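Local coordinates for protein Poly(A) ribonuclease pop2 (Schizosaccharomyces pombe, PDB 3G10) that removes mRNA poly(A) tails as the catalytic 3'-exoribonuclease of the CCR4-NOT complex, releasing 5'-AMP with the help of divalent metal ions, at residues S82-Q87 with F110-Q115; Y175-M180 with K194-Y199. One frame throughout, in Å; residues are numbered along the deposited sequence. Where two conformers were deposited one is given.

Contact 1: S82-Q87 with F110-Q115; sequences SLKIIQ and FTFNLQ
A classic beta bulge, Ile-86 and Gln-87 both facing Glu-53, opens strand 87-93 of the RNase H-like sheet, and at this bulge the chain takes hold of the segment that leaves strand 105-109. Phe-110 N donates to Ile-86 O at 3.0 Å, nearly straight at the hydrogen (163°) but from above the carbonyl plane. One step further a single water bridges two carbonyl oxygens, donating at 2.8 Å to Ile-85 O and also to Thr-111 O, so that both carbonyls are satisfied. Ile-85 CG2 lies over one face of the Phe-110 ring, 4.1 Å from CG, while Gln-87 CA sits at that ring's edge. The CB of Ile-86 points away from 110-115, but with CG1 beside its backbone N (chi1 -57°) the chain comes back, and CD1 lies 4.1 Å from the centroid of the Phe-112 ring, a CH-pi contact 8° off the normal. Lys-84 CB meets the edge of the same ring, 3.6 Å from CE1. Beyond the pair, Phe-147 stacks edge-to-face with Phe-110, Phe-134 and His-137 of helix 134-140 and Leu-127 of helix 121-129 touch Ile-86, and Thr-52 of strand 47-53 packs on Ile-85.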
ATOM      1  N   SER A  82      -0.425  16.767  -0.346  1.00 66.88           N
ATOM      2  CA  SER A  82      -0.982  17.548  -1.453  1.00 71.17           C
ATOM      3  C   SER A  82      -1.543  16.746  -2.630  1.00 69.77           C
ATOM      4  O   SER A  82      -2.340  17.266  -3.417  1.00 69.38           O
ATOM      5  CB  SER A  82       0.075  18.520  -1.967  1.00 73.32           C
ATOM      6  OG  SER A  82       1.347  17.898  -1.952  1.00 71.82           O
ATOM      7  N   LEU A  83      -1.119  15.493  -2.759  1.00 70.04           N
ATOM      8  CA  LEU A  83      -1.527  14.666  -3.895  1.00 67.69           C
ATOM      9  C   LEU A  83      -2.535  13.585  -3.503  1.00 62.99           C
ATOM     10  O   LEU A  83      -2.320  12.844  -2.545  1.00 59.64           O
ATOM     11  CB  LEU A  83      -0.301  14.039  -4.562  1.00 70.19           C
ATOM     12  CG  LEU A  83       0.630  15.031  -5.274  1.00 74.84           C
ATOM     13  CD1 LEU A  83       2.004  14.424  -5.525  1.00 75.93           C
ATOM     14  CD2 LEU A  83       0.010  15.527  -6.575  1.00 70.90           C
ATOM     15  N   LYS A  84      -3.631  13.508  -4.253  1.00 58.90           N
ATOM     16  CA  LYS A  84      -4.697  12.542  -3.988  1.00 57.71           C
ATOM     17  C   LYS A  84      -4.333  11.096  -4.366  1.00 55.49           C
ATOM     18  O   LYS A  84      -3.671  10.842  -5.368  1.00 59.54           O
ATOM     19  CB  LYS A  84      -5.985  12.945  -4.713  1.00 59.87           C
ATOM     20  CG  LYS A  84      -6.654  14.208  -4.207  1.00 59.32           C
ATOM     21  CD  LYS A  84      -7.880  14.516  -5.049  1.00 64.50           C
ATOM     22  CE  LYS A  84      -8.807  15.518  -4.359  1.00 77.54           C
ATOM     23  NZ  LYS A  84     -10.176  15.536  -4.981  1.00 74.96           N
ATOM     24  N   ILE A  85      -4.780  10.151  -3.555  1.00 48.52           N
ATOM     25  CA  ILE A  85      -4.553   8.748  -3.828  1.00 47.87           C
ATOM     26  C   ILE A  85      -5.492   8.354  -4.961  1.00 48.96           C
ATOM     27  O   ILE A  85      -6.605   8.877  -5.065  1.00 47.60           O
ATOM     28  CB  ILE A  85      -4.827   7.903  -2.563  1.00 52.93           C
ATOM     29  CG1 ILE A  85      -4.583   6.419  -2.825  1.00 46.86           C
ATOM     30  CG2 ILE A  85      -6.248   8.149  -2.044  1.00 49.38           C
ATOM     31  CD1 ILE A  85      -3.135   6.077  -3.042  1.00 53.31           C
ATOM     32  N   ILE A  86      -5.045   7.440  -5.816  1.00 45.70           N
ATOM     33  CA  ILE A  86      -5.817   7.070  -6.995  1.00 45.82           C
ATOM     34  C   ILE A  86      -6.294   5.632  -6.900  1.00 43.12           C
ATOM     35  O   ILE A  86      -7.423   5.326  -7.268  1.00 45.65           O
ATOM     36  CB  ILE A  86      -5.011   7.291  -8.306  1.00 48.11           C
ATOM     37  CG1 ILE A  86      -4.546   8.738  -8.405  1.00 50.57           C
ATOM     38  CG2 ILE A  86      -5.852   6.991  -9.523  1.00 46.37           C
ATOM     39  CD1 ILE A  86      -4.030   9.111  -9.764  1.00 56.64           C
ATOM     40  N   GLN A  87      -5.433   4.752  -6.405  1.00 45.15           N
ATOM     41  CA  GLN A  87      -5.813   3.364  -6.152  1.00 43.33           C
ATOM     42  C   GLN A  87      -5.144   2.847  -4.901  1.00 44.76           C
ATOM     43  O   GLN A  87      -4.001   3.198  -4.603  1.00 39.58           O
ATOM     44  CB  GLN A  87      -5.363   2.445  -7.279  1.00 45.09           C
ATOM     45  CG  GLN A  87      -6.258   2.356  -8.481  1.00 50.47           C
ATOM     46  CD  GLN A  87      -5.701   1.370  -9.500  1.00 53.18           C
ATOM     47  OE1 GLN A  87      -4.489   1.305  -9.724  1.00 45.04           O
ATOM     48  NE2 GLN A  87      -6.586   0.586 -10.110  1.00 55.68           N
ATOM     49  N   PHE A 110     -10.233   5.330  -6.148  1.00 38.74           N
ATOM     50  CA  PHE A 110     -10.677   6.545  -5.482  1.00 40.58           C
ATOM     51  C   PHE A 110     -11.007   7.693  -6.434  1.00 50.72           C
ATOM     52  O   PHE A 110     -10.683   7.650  -7.626  1.00 49.58           O
ATOM     53  CB  PHE A 110      -9.655   6.956  -4.426  1.00 44.72           C
ATOM     54  CG  PHE A 110      -9.514   5.940  -3.333  1.00 49.41           C
ATOM     55  CD1 PHE A 110     -10.333   5.987  -2.218  1.00 47.67           C
ATOM     56  CD2 PHE A 110      -8.620   4.894  -3.453  1.00 47.48           C
ATOM     57  CE1 PHE A 110     -10.233   5.037  -1.238  1.00 47.09           C
ATOM     58  CE2 PHE A 110      -8.521   3.937  -2.470  1.00 47.31           C
ATOM     59  CZ  PHE A 110      -9.323   4.008  -1.363  1.00 44.73           C
ATOM     60  N   THR A 111     -11.663   8.712  -5.885  1.00 52.63           N
ATOM     61  CA  THR A 111     -12.132   9.849  -6.659  1.00 51.32           C
ATOM     62  C   THR A 111     -10.952  10.711  -7.121  1.00 55.99           C
ATOM     63  O   THR A 111     -10.001  10.948  -6.367  1.00 50.32           O
ATOM     64  CB  THR A 111     -13.171  10.680  -5.856  1.00 52.76           C
ATOM     65  OG1 THR A 111     -14.045  11.373  -6.759  1.00 59.77           O
ATOM     66  CG2 THR A 111     -12.488  11.669  -4.922  1.00 50.83           C
ATOM     67  N   PHE A 112     -11.005  11.148  -8.375  1.00 57.03           N
ATOM     68  CA  PHE A 112      -9.918  11.931  -8.949  1.00 59.07           C
ATOM     69  C   PHE A 112     -10.354  12.721 -10.182  1.00 60.84           C
ATOM     70  O   PHE A 112     -10.973  12.175 -11.103  1.00 64.24           O
ATOM     71  CB  PHE A 112      -8.713  11.039  -9.283  1.00 58.24           C
ATOM     72  CG  PHE A 112      -7.406  11.795  -9.344  1.00 63.79           C
ATOM     73  CD1 PHE A 112      -6.627  11.955  -8.205  1.00 58.26           C
ATOM     74  CD2 PHE A 112      -6.970  12.366 -10.534  1.00 59.05           C
ATOM     75  CE1 PHE A 112      -5.437  12.667  -8.253  1.00 62.71           C
ATOM     76  CE2 PHE A 112      -5.783  13.076 -10.586  1.00 55.95           C
ATOM     77  CZ  PHE A 112      -5.016  13.231  -9.448  1.00 60.26           C
ATOM     78  N   ASN A 113     -10.018  14.007 -10.196  1.00 59.93           N
ATOM     79  CA  ASN A 113     -10.414  14.890 -11.290  1.00 69.54           C
ATOM     80  C   ASN A 113      -9.220  15.470 -12.060  1.00 71.70           C
ATOM     81  O   ASN A 113      -8.415  16.227 -11.511  1.00 67.67           O
ATOM     82  CB  ASN A 113     -11.326  16.009 -10.772  1.00 72.34           C
ATOM     83  CG  ASN A 113     -12.245  16.565 -11.853  1.00 75.57           C
ATOM     84  OD1 ASN A 113     -11.790  16.984 -12.915  1.00 78.86           O
ATOM     85  ND2 ASN A 113     -13.546  16.571 -11.584  1.00 77.77           N
ATOM     86  N   LEU A 114      -9.124  15.127 -13.343  1.00 65.35           N
ATOM     87  CA  LEU A 114      -7.960  15.486 -14.152  1.00 69.13           C
ATOM     88  C   LEU A 114      -7.648  16.987 -14.338  1.00 76.16           C
ATOM     89  O   LEU A 114      -6.480  17.379 -14.320  1.00 75.05           O
ATOM     90  CB  LEU A 114      -7.996  14.761 -15.496  1.00 65.57           C
ATOM     91  CG  LEU A 114      -7.403  13.360 -15.354  1.00 66.10           C
ATOM     92  CD1 LEU A 114      -7.417  12.621 -16.679  1.00 56.36           C
ATOM     93  CD2 LEU A 114      -5.988  13.453 -14.796  1.00 57.63           C
ATOM     94  N   GLN A 115      -8.663  17.827 -14.517  1.00 77.98           N
ATOM     95  CA  GLN A 115      -8.399  19.262 -14.654  1.00 78.05           C
ATOM     96  C   GLN A 115      -8.305  19.931 -13.283  1.00 78.69           C
ATOM     97  O   GLN A 115      -7.501  20.835 -13.078  1.00 86.50           O
ATOM     98  CB  GLN A 115      -9.455  19.953 -15.525  1.00 74.92           C
ATOM     99  CG  GLN A 115      -9.978  19.094 -16.657  1.00 71.65           C
ATOM    100  CD  GLN A 115     -10.875  17.981 -16.148  1.00 76.88           C
ATOM    101  OE1 GLN A 115     -10.935  16.890 -16.721  1.00 75.99           O
ATOM    102  NE2 GLN A 115     -11.569  18.250 -15.051  1.00 78.97           N
TER
HETATM  103  O   HOH W   1      -8.697  10.359  -3.943  1.00 54.25           O

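Contact 2: Y175-M180 with K194-Y199; sequences YLLKAM and KILCIY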
ATOM      1  N   TYR A 175      -0.483   7.606   3.103  1.00 51.84           N
ATOM      2  CA  TYR A 175      -1.780   7.807   2.469  1.00 57.01           C
ATOM      3  C   TYR A 175      -2.916   7.262   3.319  1.00 57.14           C
ATOM      4  O   TYR A 175      -4.024   7.803   3.300  1.00 60.03           O
ATOM      5  CB  TYR A 175      -1.826   7.190   1.072  1.00 54.19           C
ATOM      6  CG  TYR A 175      -1.402   8.156   0.008  1.00 60.82           C
ATOM      7  CD1 TYR A 175      -0.240   7.944  -0.733  1.00 62.86           C
ATOM      8  CD2 TYR A 175      -2.149   9.309  -0.240  1.00 60.87           C
ATOM      9  CE1 TYR A 175       0.159   8.850  -1.711  1.00 66.90           C
ATOM     10  CE2 TYR A 175      -1.757  10.216  -1.214  1.00 62.72           C
ATOM     11  CZ  TYR A 175      -0.603   9.985  -1.943  1.00 59.73           C
ATOM     12  OH  TYR A 175      -0.215  10.887  -2.906  1.00 64.17           O
ATOM     13  N   LEU A 176      -2.639   6.189   4.055  1.00 55.81           N
ATOM     14  CA  LEU A 176      -3.615   5.613   4.979  1.00 52.13           C
ATOM     15  C   LEU A 176      -3.827   6.496   6.213  1.00 54.72           C
ATOM     16  O   LEU A 176      -4.949   6.921   6.488  1.00 56.90           O
ATOM     17  CB  LEU A 176      -3.195   4.202   5.386  1.00 53.88           C
ATOM     18  CG  LEU A 176      -3.900   3.037   4.688  1.00 49.99           C
ATOM     19  CD1 LEU A 176      -4.386   3.427   3.317  1.00 44.79           C
ATOM     20  CD2 LEU A 176      -2.976   1.841   4.611  1.00 54.98           C
ATOM     21  N   LEU A 177      -2.755   6.774   6.949  1.00 55.87           N
ATOM     22  CA  LEU A 177      -2.836   7.699   8.077  1.00 57.92           C
ATOM     23  C   LEU A 177      -3.571   8.976   7.682  1.00 57.40           C
ATOM     24  O   LEU A 177      -4.451   9.443   8.404  1.00 63.97           O
ATOM     25  CB  LEU A 177      -1.439   8.020   8.609  1.00 59.97           C
ATOM     26  CG  LEU A 177      -0.940   7.236   9.832  1.00 61.61           C
ATOM     27  CD1 LEU A 177      -1.925   6.155  10.311  1.00 55.02           C
ATOM     28  CD2 LEU A 177       0.445   6.646   9.559  1.00 61.61           C
ATOM     29  N   LYS A 178      -3.216   9.524   6.525  1.00 59.42           N
ATOM     30  CA  LYS A 178      -3.872  10.716   5.978  1.00 61.67           C
ATOM     31  C   LYS A 178      -5.395  10.609   6.020  1.00 61.14           C
ATOM     32  O   LYS A 178      -6.086  11.493   6.532  1.00 63.39           O
ATOM     33  CB  LYS A 178      -3.419  10.929   4.531  1.00 56.66           C
ATOM     34  CG  LYS A 178      -4.110  12.059   3.788  1.00 51.48           C
ATOM     35  CD  LYS A 178      -3.693  12.037   2.320  1.00 58.42           C
ATOM     36  CE  LYS A 178      -3.904  13.382   1.650  1.00 55.31           C
ATOM     37  NZ  LYS A 178      -3.561  13.331   0.200  1.00 62.03           N
ATOM     38  N   ALA A 179      -5.910   9.517   5.469  1.00 59.10           N
ATOM     39  CA  ALA A 179      -7.343   9.318   5.346  1.00 55.84           C
ATOM     40  C   ALA A 179      -8.012   8.953   6.676  1.00 57.60           C
ATOM     41  O   ALA A 179      -9.152   9.340   6.923  1.00 55.22           O
ATOM     42  CB  ALA A 179      -7.632   8.261   4.290  1.00 53.33           C
ATOM     43  N   MET A 180      -7.309   8.210   7.529  1.00 57.52           N
ATOM     44  CA  MET A 180      -7.881   7.797   8.813  1.00 58.34           C
ATOM     45  C   MET A 180      -7.916   8.919   9.843  1.00 59.23           C
ATOM     46  O   MET A 180      -8.884   9.042  10.597  1.00 55.95           O
ATOM     47  CB  MET A 180      -7.168   6.569   9.384  1.00 50.07           C
ATOM     48  CG  MET A 180      -7.662   5.270   8.778  1.00 52.66           C
ATOM     49  SD  MET A 180      -6.701   3.811   9.239  1.00 50.06           S
ATOM     50  CE  MET A 180      -5.035   4.472   9.231  1.00 52.20           C
ATOM     51  N   LYS A 194       5.173   6.683  15.587  1.00 68.71           N
ATOM     52  CA  LYS A 194       4.406   6.355  16.777  1.00 68.36           C
ATOM     53  C   LYS A 194       2.974   6.035  16.356  1.00 63.62           C
ATOM     54  O   LYS A 194       2.393   5.036  16.783  1.00 62.75           O
ATOM     55  CB  LYS A 194       4.434   7.544  17.741  1.00 76.13           C
ATOM     56  CG  LYS A 194       3.948   7.264  19.158  1.00 71.58           C
ATOM     57  CD  LYS A 194       3.581   8.573  19.867  1.00 66.52           C
ATOM     58  CE  LYS A 194       3.892   8.518  21.362  1.00 71.14           C
ATOM     59  NZ  LYS A 194       5.360   8.380  21.637  1.00 70.79           N
ATOM     60  N   ILE A 195       2.418   6.885  15.496  1.00 63.54           N
ATOM     61  CA  ILE A 195       1.049   6.726  15.016  1.00 61.79           C
ATOM     62  C   ILE A 195       0.906   5.504  14.137  1.00 58.96           C
ATOM     63  O   ILE A 195      -0.025   4.717  14.288  1.00 57.54           O
ATOM     64  CB  ILE A 195       0.618   7.916  14.172  1.00 63.83           C
ATOM     65  CG1 ILE A 195       0.720   9.208  14.982  1.00 74.02           C
ATOM     66  CG2 ILE A 195      -0.801   7.707  13.670  1.00 69.06           C
ATOM     67  CD1 ILE A 195       0.508  10.465  14.144  1.00 83.09           C
ATOM     68  N   LEU A 196       1.827   5.381  13.192  1.00 61.25           N
ATOM     69  CA  LEU A 196       1.925   4.217  12.333  1.00 59.23           C
ATOM     70  C   LEU A 196       1.769   2.938  13.138  1.00 55.59           C
ATOM     71  O   LEU A 196       0.957   2.074  12.807  1.00 52.72           O
ATOM     72  CB  LEU A 196       3.294   4.197  11.666  1.00 60.68           C
ATOM     73  CG  LEU A 196       3.466   3.219  10.510  1.00 62.47           C
ATOM     74  CD1 LEU A 196       3.384   3.998   9.215  1.00 61.12           C
ATOM     75  CD2 LEU A 196       4.792   2.471  10.615  1.00 64.18           C
ATOM     76  N   CYS A 197       2.568   2.819  14.194  1.00 57.15           N
ATOM     77  CA  CYS A 197       2.564   1.619  15.022  1.00 57.33           C
ATOM     78  C   CYS A 197       1.266   1.426  15.801  1.00 53.44           C
ATOM     79  O   CYS A 197       0.971   0.327  16.273  1.00 54.49           O
ATOM     80  CB  CYS A 197       3.776   1.603  15.958  1.00 60.38           C
ATOM     81  SG  CYS A 197       5.264   0.999  15.141  1.00 69.29           S
ATOM     82  N   ILE A 198       0.488   2.493  15.935  1.00 49.78           N
ATOM     83  CA  ILE A 198      -0.839   2.379  16.519  1.00 47.61           C
ATOM     84  C   ILE A 198      -1.784   1.603  15.599  1.00 47.57           C
ATOM     85  O   ILE A 198      -2.337   0.571  15.977  1.00 47.33           O
ATOM     86  CB  ILE A 198      -1.426   3.762  16.812  1.00 55.64           C
ATOM     87  CG1 ILE A 198      -0.542   4.505  17.812  1.00 55.34           C
ATOM     88  CG2 ILE A 198      -2.852   3.646  17.338  1.00 50.14           C
ATOM     89  CD1 ILE A 198      -0.755   5.999  17.806  1.00 52.34           C
ATOM     90  N   TYR A 199      -1.949   2.095  14.379  1.00 49.69           N
ATOM     91  CA  TYR A 199      -2.914   1.520  13.450  1.00 48.84           C
ATOM     92  C   TYR A 199      -2.419   0.250  12.774  1.00 50.73           C
ATOM     93  O   TYR A 199      -3.218  -0.571  12.326  1.00 52.87           O
ATOM     94  CB  TYR A 199      -3.282   2.551  12.395  1.00 46.29           C
ATOM     95  CG  TYR A 199      -4.053   3.706  12.956  1.00 51.49           C
ATOM     96  CD1 TYR A 199      -5.440   3.731  12.897  1.00 52.54           C
ATOM     97  CD2 TYR A 199      -3.400   4.768  13.566  1.00 54.71           C
ATOM     98  CE1 TYR A 199      -6.156   4.787  13.410  1.00 55.54           C
ATOM     99  CE2 TYR A 199      -4.107   5.826  14.093  1.00 51.81           C
ATOM    100  CZ  TYR A 199      -5.487   5.834  14.012  1.00 58.19           C
ATOM    101  OH  TYR A 199      -6.202   6.895  14.529  1.00 60.79           O
TER
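The ring of Tyr-199 is the flat group here: Leu-177 and Met-180 approach it obliquely, and at its edge, in its plane, lies the carbonyl oxygen of Ile-195, one turn back in its own helix. The setting is a crossing of two helices in the RNase H-like fold, 169-181 against 189-199, whose local axes run at 80° and come no closer than 10.9 Å. With that spacing, it is chiefly side chains that bridge the gap. Met-180 makes a Met-aromatic contact, its SD 4.8 Å from the centroid of the Tyr-199 ring and 48° off the normal. The chain runs extended to SD and then bends (chi3 -38°), which brings CE to 3.8 Å from Tyr-199 CD1; the two side chains slide past each other in opposite directions. Leu-177 divides its two methyls among three partners. CD1 reaches Tyr-199 CD2 at 3.8 Å and also lies 3.9 Å from Ile-195 CG2, the branch that stands opposite the backbone N of Ile-195 across the CA-CB bond. Cutting Leu-177 back to an alanine would probably leave Ile-195 CG2 and Leu-196 CD1 without their mates across the crossing and open a gap beside the Tyr-199 ring. Ala-148 and Ile-152 of helix 144-152 also pack on Met-180, and Pro-186 touches Ile-195. The other methyl of Leu-177 meets Leu-196, whose side chain crosses that of Leu-177 at about a right angle, with Leu-177 CD2 4.0 Å from Leu-196 CD1.

Contacts 1 and 2 follow one another along the chain, their centres about 19 Å apart, and Tyr-175 joins them directly. Its OH probably makes a hydrogen bond with Leu-83 O at 2.9 Å, and its ring packs on Ile-85, with CD2 3.8 Å from Ile-85 CB. Helix 169-181 therefore meets 82-87 through Tyr-175 and helix 189-199 through Leu-177 and Met-180. Contact 1 lies nearer the catalytic metals: the Gln-87 side chain, its NE2 hydrogen-bonded to Asn-109 OD1, is about 4 Å from that of zinc-binding Glu-53 and about 8 Å from the magnesium ion. In contact 2, the Leu-196 side chain is about 13 Å from the manganese ion, though about 8 Å from that of Asp-172, assigned as a catalytic magnesium ligand.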